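Long-range contacts in periplasmic beta-glucosidase (Pseudomonas aeruginosa, PDB 6R5T), which probably hydrolyses terminal, non-reducing beta-D-glucosyl residues to release beta-D-glucose, as a periplasmic glycoside hydrolase of family 3: residues F619-L624 with V718-A723; E638-L643 with E688-L693. The protein carries 1 engineered substitution. All blocks are in the same frame, centred on the assembly; numbering follows the deposited sequence.

Overall arrangement
Both contacts lie in the C-terminal fibronectin type III-like beta-sandwich, away from the sugar pocket and the magnesium site. Contact 2 joins two neighbouring strands within the three-stranded sheet 619-626, 636-645 and 686-694, whereas contact 1 spans the core between an outer strand of that sheet and strand 712-719 of the other. Along the chain, contact 2 is nested inside the loop that contact 1 closes, and their centres are about 11 Å apart. Strands 619-626 and 636-645 are neighbours, so the two contacts touch: Ser622 OG lies 2.8 Å from Thr642 N, probably as a hydrogen bond, and Leu624 CD1 packs 3.8 Å from Arg640 O.

Contact 1: F619-L624 with V718-A723; sequences FSLSPL and VGLDSA
Val718, near the end of strand 712-719, presents its CG2 methyl to Leu624, and the two side chains cross at about a right angle. Val718 CG2 meets Leu624 CD1 at 3.7 Å and Leu624 CD2 at 4.1 Å, so one valine methyl rests against both tips of the isopropyl fork. Leu624 reaches it because its CG is anti to the backbone N (chi1 174°). The other branch, Val718 CG1, turns to Leu621 and lies 4.3 Å from Leu621 CD1. A branched residue suits this buried place, since its two methyls serve two different leucines.

Gly719 has no side chain, and its backbone itself becomes the packing surface: Leu621 CD1 settles 3.8 Å from Gly719 CA. No hydrogen bond joins the two segments, whose directions run nearly antiparallel, because they belong to opposite sheets of the fibronectin type III-like sandwich and meet through side chains across its interior. Each finds its backbone partners in its own sheet: Ser620 pairs with Ser644, while Gly719 pairs with Gln656 and Val718 with Glu726.

Leu720 then points back at the first sheet and meets Leu621 tip to tip, with Leu720 CD2 3.9 Å from Leu621 CD1. That one methyl of Leu621 thus touches all three residues from Val718 to Leu720. The second branch, Leu720 CD1, lies 3.8 Å from Phe619 CB; the phenyl ring itself leads off elsewhere, so phenylalanine enters this contact by the root of its side chain. Val655 of strand 651-660 also packs on Leu720.

Beyond it the chain turns away from strand 619-626. Asp721 OD1 accepts a hydrogen bond from Ala723 N at 2.9 Å through its anti lone pair, forming an Asx turn, a role suited to a short carboxylate side chain.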
# COMPACT_ATOMS: atom_id res chain seq x y z
N PHE A 619 -26.27 14.39 -21.49
CA PHE A 619 -25.49 15.58 -21.85
C PHE A 619 -24.58 15.25 -23.03
O PHE A 619 -24.19 14.07 -23.27
CB PHE A 619 -24.68 16.07 -20.65
CG PHE A 619 -25.52 16.52 -19.47
CD1 PHE A 619 -25.98 17.83 -19.38
CD2 PHE A 619 -25.83 15.64 -18.45
CE1 PHE A 619 -26.74 18.23 -18.29
CE2 PHE A 619 -26.56 16.05 -17.36
CZ PHE A 619 -27.06 17.35 -17.30
N SER A 620 -24.30 16.29 -23.79
CA SER A 620 -23.41 16.24 -24.98
C SER A 620 -22.35 17.31 -24.84
O SER A 620 -22.62 18.39 -24.29
CB SER A 620 -24.17 16.40 -26.26
OG SER A 620 -25.21 15.42 -26.38
N LEU A 621 -21.12 17.01 -25.23
CA LEU A 621 -20.02 18.00 -25.32
C LEU A 621 -19.63 18.13 -26.78
O LEU A 621 -19.54 17.11 -27.49
CB LEU A 621 -18.79 17.60 -24.50
CG LEU A 621 -18.92 17.69 -22.98
CD1 LEU A 621 -17.80 16.99 -22.26
CD2 LEU A 621 -18.94 19.14 -22.57
N SER A 622 -19.46 19.36 -27.24
CA SER A 622 -18.91 19.65 -28.57
C SER A 622 -17.43 19.33 -28.53
O SER A 622 -16.85 19.09 -27.47
CB SER A 622 -19.17 21.08 -28.94
OG SER A 622 -18.38 21.98 -28.17
N PRO A 623 -16.75 19.34 -29.70
CA PRO A 623 -15.32 19.03 -29.73
C PRO A 623 -14.55 20.07 -28.93
O PRO A 623 -14.87 21.26 -28.95
CB PRO A 623 -14.98 19.13 -31.22
CG PRO A 623 -16.29 18.91 -31.91
CD PRO A 623 -17.31 19.60 -31.04
N LEU A 624 -13.51 19.59 -28.25
CA LEU A 624 -12.63 20.49 -27.50
C LEU A 624 -11.80 21.33 -28.47
O LEU A 624 -11.25 20.75 -29.42
CB LEU A 624 -11.71 19.62 -26.64
CG LEU A 624 -10.63 20.38 -25.89
CD1 LEU A 624 -11.18 21.37 -24.90
CD2 LEU A 624 -9.70 19.39 -25.21
N VAL A 718 -10.94 16.90 -21.82
CA VAL A 718 -12.23 17.33 -21.24
C VAL A 718 -13.23 16.21 -21.34
O VAL A 718 -13.21 15.46 -22.33
CB VAL A 718 -12.72 18.64 -21.91
CG1 VAL A 718 -14.07 19.00 -21.38
CG2 VAL A 718 -11.72 19.77 -21.62
N GLY A 719 -14.04 16.08 -20.32
CA GLY A 719 -15.16 15.13 -20.35
C GLY A 719 -15.97 15.23 -19.07
O GLY A 719 -15.72 16.08 -18.21
N LEU A 720 -16.99 14.38 -19.00
CA LEU A 720 -17.91 14.34 -17.82
C LEU A 720 -17.50 13.30 -16.78
O LEU A 720 -18.19 13.18 -15.76
CB LEU A 720 -19.32 14.09 -18.35
CG LEU A 720 -19.80 15.10 -19.37
CD1 LEU A 720 -21.25 14.82 -19.74
CD2 LEU A 720 -19.69 16.55 -18.88
N ASP A 721 -16.38 12.62 -16.98
CA ASP A 721 -15.68 11.88 -15.92
C ASP A 721 -14.24 11.66 -16.39
O ASP A 721 -13.90 11.95 -17.53
CB ASP A 721 -16.42 10.61 -15.47
CG ASP A 721 -16.58 9.55 -16.50
OD1 ASP A 721 -15.58 9.20 -17.11
OD2 ASP A 721 -17.71 9.08 -16.69
N SER A 722 -13.39 11.12 -15.54
CA SER A 722 -11.97 10.91 -15.84
C SER A 722 -11.74 9.81 -16.88
O SER A 722 -10.62 9.77 -17.44
CB SER A 722 -11.20 10.69 -14.59
OG SER A 722 -11.51 9.45 -13.98
N ALA A 723 -12.71 8.93 -17.10
CA ALA A 723 -12.59 7.83 -18.08
C ALA A 723 -13.16 8.16 -19.46
O ALA A 723 -12.87 7.38 -20.39
CB ALA A 723 -13.30 6.63 -17.54

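Contact 2: E638-L643 with E688-L693; sequences EARVTL and EIVFRL
Strands 636-645 and 686-694 are antiparallel neighbours in the three-stranded sheet of the fibronectin type III-like sandwich, with 686-694 at its edge. Two hydrogen-bonded pairs, Ala639 with Phe691 and Val641 with Ile689, supply four nearly straight N-H...O bonds; Ala639 N to Phe691 O and Phe691 N to Ala639 O are both 2.8 Å. Between and beside them, the non-hydrogen-bonded pairs bring CA-H groups close to carbonyl oxygens.

The face with Ala639, Val641, Ile689 and Phe691 is buried and apolar, packing against Leu657 and Val655 of strand 651-660 in the opposite sheet. Small Ala639 sits opposite bulky Phe691, while Ile689 CG2 lies over one face of the Phe691 ring, 3.5 Å above its plane and offset toward the rim. Ile689 also sends CD1 to Leu643 CB, 3.7 Å away.

On the other face charges meet. Arg640, extended from CG to NE, lies alongside Val690 and points the same way, so that Val690 CG2 sits over the centre of one guanidinium face. The edges of this flat group go to acids. Glu638 OE1 lies in its plane and takes a straight bond from Arg640 NH2 at 2.8 Å (166°), approached from above the carboxylate plane, while a longer, weak bond comes from Arg640 NE. From the neighbouring strand Glu688, with CG anti to the backbone N (chi1 -171°), brings OE1 to 2.5 Å from Arg640 NH1; this salt bridge is short, but its hydrogen bond is weak, because the N-H...O angle is only 128°, and the carboxylate stands steeply to the guanidinium. A cation between two carboxylates would be expected to keep both ionised. The second oxygen, Glu688 OE2, accepts a hydrogen bond from a water that is also hydrogen-bonded to Thr642 OG1, 2.9 Å away.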
# COMPACT_ATOMS: atom_id res chain seq x y z
N GLU A 638 -6.80 29.31 -23.51
CA GLU A 638 -8.22 28.92 -23.28
C GLU A 638 -8.51 27.56 -23.93
O GLU A 638 -8.13 27.33 -25.09
CB GLU A 638 -9.17 30.01 -23.78
CG GLU A 638 -9.05 31.31 -23.01
CD GLU A 638 -9.94 32.42 -23.56
OE1 GLU A 638 -10.48 32.25 -24.68
OE2 GLU A 638 -10.12 33.42 -22.84
N ALA A 639 -9.28 26.74 -23.22
CA ALA A 639 -9.85 25.47 -23.70
C ALA A 639 -11.35 25.65 -23.69
O ALA A 639 -11.92 25.96 -22.60
CB ALA A 639 -9.40 24.35 -22.81
N ARG A 640 -11.96 25.54 -24.87
CA ARG A 640 -13.40 25.78 -24.98
C ARG A 640 -14.14 24.53 -25.40
O ARG A 640 -13.72 23.79 -26.32
CB ARG A 640 -13.69 26.88 -26.00
CG ARG A 640 -13.29 28.26 -25.52
CD ARG A 640 -13.73 29.35 -26.49
NE ARG A 640 -13.13 30.61 -26.04
CZ ARG A 640 -13.79 31.74 -25.84
NH1 ARG A 640 -15.08 31.85 -26.14
NH2 ARG A 640 -13.14 32.80 -25.40
N VAL A 641 -15.30 24.35 -24.76
CA VAL A 641 -16.22 23.27 -25.13
C VAL A 641 -17.64 23.77 -24.87
O VAL A 641 -17.81 24.56 -23.93
CB VAL A 641 -15.85 22.01 -24.35
CG1 VAL A 641 -16.18 22.14 -22.86
CG2 VAL A 641 -16.43 20.80 -24.98
N THR A 642 -18.58 23.32 -25.67
CA THR A 642 -20.01 23.62 -25.42
C THR A 642 -20.64 22.38 -24.80
O THR A 642 -20.61 21.30 -25.43
CB THR A 642 -20.74 24.09 -26.68
OG1 THR A 642 -20.02 25.27 -27.05
CG2 THR A 642 -22.19 24.44 -26.42
N LEU A 643 -21.30 22.59 -23.66
CA LEU A 643 -22.11 21.55 -23.00
C LEU A 643 -23.57 21.74 -23.37
O LEU A 643 -24.06 22.89 -23.24
CB LEU A 643 -21.92 21.67 -21.50
CG LEU A 643 -22.78 20.74 -20.65
CD1 LEU A 643 -22.33 19.29 -20.77
CD2 LEU A 643 -22.79 21.19 -19.20
N GLU A 688 -21.41 27.56 -23.30
CA GLU A 688 -19.99 27.58 -23.70
C GLU A 688 -19.19 27.65 -22.41
O GLU A 688 -19.41 28.51 -21.55
CB GLU A 688 -19.60 28.75 -24.61
CG GLU A 688 -18.15 28.52 -25.12
CD GLU A 688 -17.53 29.30 -26.26
OE1 GLU A 688 -17.16 30.46 -26.06
OE2 GLU A 688 -17.27 28.69 -27.33
N ILE A 689 -18.30 26.69 -22.24
CA ILE A 689 -17.42 26.62 -21.06
C ILE A 689 -16.04 27.01 -21.57
O ILE A 689 -15.59 26.48 -22.64
CB ILE A 689 -17.49 25.23 -20.44
CG1 ILE A 689 -18.92 24.96 -19.98
CG2 ILE A 689 -16.51 25.12 -19.29
CD1 ILE A 689 -19.24 23.56 -19.78
N VAL A 690 -15.44 27.96 -20.87
CA VAL A 690 -14.08 28.43 -21.17
C VAL A 690 -13.22 28.14 -19.95
O VAL A 690 -13.52 28.66 -18.87
CB VAL A 690 -14.09 29.92 -21.50
CG1 VAL A 690 -12.71 30.37 -21.91
CG2 VAL A 690 -15.13 30.23 -22.55
N PHE A 691 -12.26 27.25 -20.10
CA PHE A 691 -11.24 27.01 -19.08
C PHE A 691 -10.03 27.85 -19.44
O PHE A 691 -9.63 27.82 -20.61
CB PHE A 691 -10.88 25.53 -19.03
CG PHE A 691 -12.00 24.64 -18.60
CD1 PHE A 691 -12.34 24.57 -17.26
CD2 PHE A 691 -12.68 23.84 -19.48
CE1 PHE A 691 -13.34 23.73 -16.83
CE2 PHE A 691 -13.67 22.98 -19.04
CZ PHE A 691 -14.00 22.92 -17.71
N ARG A 692 -9.40 28.40 -18.43
CA ARG A 692 -8.11 29.09 -18.56
C ARG A 692 -7.01 28.19 -18.00
O ARG A 692 -7.21 27.56 -16.93
CB ARG A 692 -8.16 30.41 -17.80
CG ARG A 692 -8.98 31.48 -18.50
CD ARG A 692 -8.87 32.85 -17.81
NE ARG A 692 -7.55 33.13 -17.28
CZ ARG A 692 -7.05 34.34 -17.02
NH1 ARG A 692 -7.78 35.41 -17.27
NH2 ARG A 692 -5.84 34.48 -16.53
N LEU A 693 -5.92 28.08 -18.76
CA LEU A 693 -4.71 27.36 -18.33
C LEU A 693 -3.50 28.28 -18.50
O LEU A 693 -3.38 28.93 -19.55
CB LEU A 693 -4.53 26.13 -19.22
CG LEU A 693 -5.56 25.02 -19.00
CD1 LEU A 693 -5.46 23.98 -20.13
CD2 LEU A 693 -5.36 24.40 -17.63
O HOH W 1 -17.22 25.72 -27.46